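Local coordinates for enterobactin biosynthesis protein YbdZ (Escherichia coli, PDB 5JA1) that takes part in biosynthesis of the siderophore enterobactin as an MbtH-like partner of EntF, being required for amino acid adenylation in non-ribosomal peptide synthesis, at residues A15-R20 and C33-G38. Sequence-based numbering, arbitrary orientation.
Sequences AFYILR and CVLPAG
Tyr17 to Arg20 of strand 16-20 and Leu35 to Gly38 of the connection between strands 26-30 and 40-42 run nearly parallel, 3° apart, but the backbones stay well separated, with Tyr17 CA 9.0 Å from Leu35 CA. Side chains bridge the distance. Leu35, its CG anti to the carbonyl carbon (chi1 -73°), is directed at the strand, and its CD2 sits over one face of the Tyr17 ring in a CH-pi contact, 4.0 Å from the ring centroid and 20° off the normal. Leu35 CD2 is displaced toward the rim and lies 3.8 Å from Tyr17 CD2, while the two side chains cross at about a right angle. Leu19, two residues further on and also directed at the loop, meets Pro36 tip to tip, with Leu19 CD1 3.7 Å from Pro36 CD and almost as near to Pro36 CG. Leu19 CD2 stands 4.3 Å from Leu35 CD2, joining the two pairs loosely into one apolar patch. Trp29 and Ile41, on the strands flanking 16-20, extend this patch: both touch Leu19 and Leu35, and Trp29 also reaches Pro36. Phe16 and Ile18 pack instead against helix 48-58. The loop thus spans one face of the three-stranded antiparallel sheet of this MbtH-like protein, opposite the helix, and also meets another protein chain, which hydrogen-bonds the backbone of Ala37 and packs an apolar side chain on Pro36. At the far end Arg20 and Gly38 approach only through their carbonyl oxygens, without a bond. Strand and loop are therefore held together by van der Waals and CH-pi contact, with no direct polar bond to fix their relative position.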
ATOM      1  N   ALA B  15     -19.754  22.025   9.670  1.00 26.69           N
ATOM      2  CA  ALA B  15     -19.395  23.434   9.662  1.00 26.45           C
ATOM      3  C   ALA B  15     -17.910  23.577   9.968  1.00 34.30           C
ATOM      4  O   ALA B  15     -17.331  22.774  10.704  1.00 33.11           O
ATOM      5  CB  ALA B  15     -20.222  24.219  10.682  1.00 27.86           C
ATOM      6  N   PHE B  16     -17.293  24.606   9.393  1.00 31.55           N
ATOM      7  CA  PHE B  16     -15.849  24.765   9.490  1.00 32.36           C
ATOM      8  C   PHE B  16     -15.477  26.228   9.659  1.00 33.24           C
ATOM      9  O   PHE B  16     -15.951  27.083   8.905  1.00 37.23           O
ATOM     10  CB  PHE B  16     -15.150  24.202   8.247  1.00 28.62           C
ATOM     11  CG  PHE B  16     -15.336  22.726   8.064  1.00 26.97           C
ATOM     12  CD1 PHE B  16     -14.488  21.826   8.686  1.00 25.20           C
ATOM     13  CD2 PHE B  16     -16.356  22.237   7.266  1.00 22.94           C
ATOM     14  CE1 PHE B  16     -14.655  20.462   8.518  1.00 21.22           C
ATOM     15  CE2 PHE B  16     -16.529  20.877   7.093  1.00 23.58           C
ATOM     16  CZ  PHE B  16     -15.678  19.988   7.719  1.00 21.76           C
ATOM     17  N   TYR B  17     -14.626  26.508  10.645  1.00 23.22           N
ATOM     18  CA  TYR B  17     -13.924  27.778  10.681  1.00 23.66           C
ATOM     19  C   TYR B  17     -12.954  27.866   9.507  1.00 30.40           C
ATOM     20  O   TYR B  17     -12.611  26.866   8.870  1.00 21.73           O
ATOM     21  CB  TYR B  17     -13.130  27.939  11.980  1.00 32.23           C
ATOM     22  CG  TYR B  17     -13.930  27.944  13.261  1.00 33.77           C
ATOM     23  CD1 TYR B  17     -14.413  29.132  13.796  1.00 36.30           C
ATOM     24  CD2 TYR B  17     -14.166  26.768  13.960  1.00 32.50           C
ATOM     25  CE1 TYR B  17     -15.129  29.144  14.977  1.00 43.86           C
ATOM     26  CE2 TYR B  17     -14.882  26.771  15.143  1.00 40.53           C
ATOM     27  CZ  TYR B  17     -15.362  27.961  15.647  1.00 48.60           C
ATOM     28  OH  TYR B  17     -16.075  27.965  16.823  1.00 55.68           O
ATOM     29  N   ILE B  18     -12.496  29.082   9.231  1.00 23.62           N
ATOM     30  CA  ILE B  18     -11.382  29.313   8.320  1.00 30.96           C
ATOM     31  C   ILE B  18     -10.327  30.091   9.089  1.00 23.04           C
ATOM     32  O   ILE B  18     -10.564  31.234   9.498  1.00 24.57           O
ATOM     33  CB  ILE B  18     -11.810  30.057   7.047  1.00 27.58           C
ATOM     34  CG1 ILE B  18     -12.899  29.266   6.319  1.00 24.34           C
ATOM     35  CG2 ILE B  18     -10.612  30.268   6.134  1.00 23.53           C
ATOM     36  CD1 ILE B  18     -13.248  29.809   4.951  1.00 40.97           C
ATOM     37  N   LEU B  19      -9.174  29.465   9.299  1.00 21.67           N
ATOM     38  CA  LEU B  19      -8.105  30.018  10.115  1.00 24.97           C
ATOM     39  C   LEU B  19      -6.950  30.484   9.235  1.00 27.86           C
ATOM     40  O   LEU B  19      -6.843  30.113   8.063  1.00 31.35           O
ATOM     41  CB  LEU B  19      -7.610  28.985  11.131  1.00 21.93           C
ATOM     42  CG  LEU B  19      -8.689  28.228  11.913  1.00 20.64           C
ATOM     43  CD1 LEU B  19      -8.049  27.300  12.931  1.00 19.81           C
ATOM     44  CD2 LEU B  19      -9.662  29.184  12.590  1.00 22.26           C
ATOM     45  N   ARG B  20      -6.081  31.305   9.820  1.00 26.23           N
ATOM     46  CA  ARG B  20      -4.960  31.881   9.091  1.00 31.69           C
ATOM     47  C   ARG B  20      -3.785  32.067  10.038  1.00 31.55           C
ATOM     48  O   ARG B  20      -3.959  32.581  11.147  1.00 41.28           O
ATOM     49  CB  ARG B  20      -5.345  33.221   8.456  1.00 36.12           C
ATOM     50  CG  ARG B  20      -4.213  33.909   7.713  1.00 34.28           C
ATOM     51  CD  ARG B  20      -4.613  35.310   7.282  1.00 44.72           C
ATOM     52  NE  ARG B  20      -3.574  35.953   6.483  1.00 52.75           N
ATOM     53  CZ  ARG B  20      -2.557  36.641   6.991  1.00 55.71           C
ATOM     54  NH1 ARG B  20      -2.436  36.780   8.304  1.00 59.26           N
ATOM     55  NH2 ARG B  20      -1.658  37.191   6.186  1.00 54.57           N
ATOM     56  N   CYS B  33     -14.268  21.024  17.194  1.00 35.79           N
ATOM     57  CA  CYS B  33     -12.955  20.771  17.767  1.00 37.70           C
ATOM     58  C   CYS B  33     -12.384  22.040  18.390  1.00 34.80           C
ATOM     59  O   CYS B  33     -12.674  23.155  17.948  1.00 28.84           O
ATOM     60  CB  CYS B  33     -11.991  20.232  16.706  1.00 41.93           C
ATOM     61  SG  CYS B  33     -12.527  18.671  15.968  1.00 54.72           S
ATOM     62  N   VAL B  34     -11.570  21.850  19.428  1.00 36.96           N
ATOM     63  CA  VAL B  34     -10.927  22.973  20.095  1.00 33.92           C
ATOM     64  C   VAL B  34      -9.951  23.654  19.144  1.00 35.15           C
ATOM     65  O   VAL B  34      -9.149  22.991  18.478  1.00 32.52           O
ATOM     66  CB  VAL B  34     -10.205  22.501  21.355  1.00 21.93           C
ATOM     67  N   LEU B  35     -10.022  24.982  19.083  1.00 32.12           N
ATOM     68  CA  LEU B  35      -9.241  25.727  18.107  1.00 36.49           C
ATOM     69  C   LEU B  35      -7.746  25.571  18.380  1.00 29.76           C
ATOM     70  O   LEU B  35      -7.323  25.549  19.542  1.00 28.53           O
ATOM     71  CB  LEU B  35      -9.619  27.207  18.129  1.00 40.73           C
ATOM     72  CG  LEU B  35     -10.978  27.566  17.527  1.00 35.52           C
ATOM     73  CD1 LEU B  35     -11.223  29.058  17.642  1.00 36.81           C
ATOM     74  CD2 LEU B  35     -11.061  27.116  16.077  1.00 28.67           C
ATOM     75  N   PRO B  36      -6.927  25.455  17.338  1.00 27.31           N
ATOM     76  CA  PRO B  36      -5.487  25.286  17.538  1.00 25.78           C
ATOM     77  C   PRO B  36      -4.780  26.616  17.740  1.00 26.71           C
ATOM     78  O   PRO B  36      -5.212  27.663  17.252  1.00 29.00           O
ATOM     79  CB  PRO B  36      -5.035  24.615  16.236  1.00 25.69           C
ATOM     80  CG  PRO B  36      -5.985  25.147  15.212  1.00 28.65           C
ATOM     81  CD  PRO B  36      -7.310  25.338  15.919  1.00 27.41           C
ATOM     82  N   ALA B  37      -3.668  26.555  18.467  1.00 22.77           N
ATOM     83  CA  ALA B  37      -2.894  27.748  18.771  1.00 23.77           C
ATOM     84  C   ALA B  37      -2.027  28.149  17.584  1.00 21.77           C
ATOM     85  O   ALA B  37      -1.574  27.307  16.803  1.00 32.90           O
ATOM     86  CB  ALA B  37      -2.020  27.522  20.006  1.00 23.04           C
ATOM     87  N   GLY B  38      -1.798  29.455  17.459  1.00 22.95           N
ATOM     88  CA  GLY B  38      -1.029  30.005  16.364  1.00 32.86           C
ATOM     89  C   GLY B  38      -1.833  30.366  15.134  1.00 38.86           C
ATOM     90  O   GLY B  38      -1.239  30.752  14.119  1.00 34.19           O
TER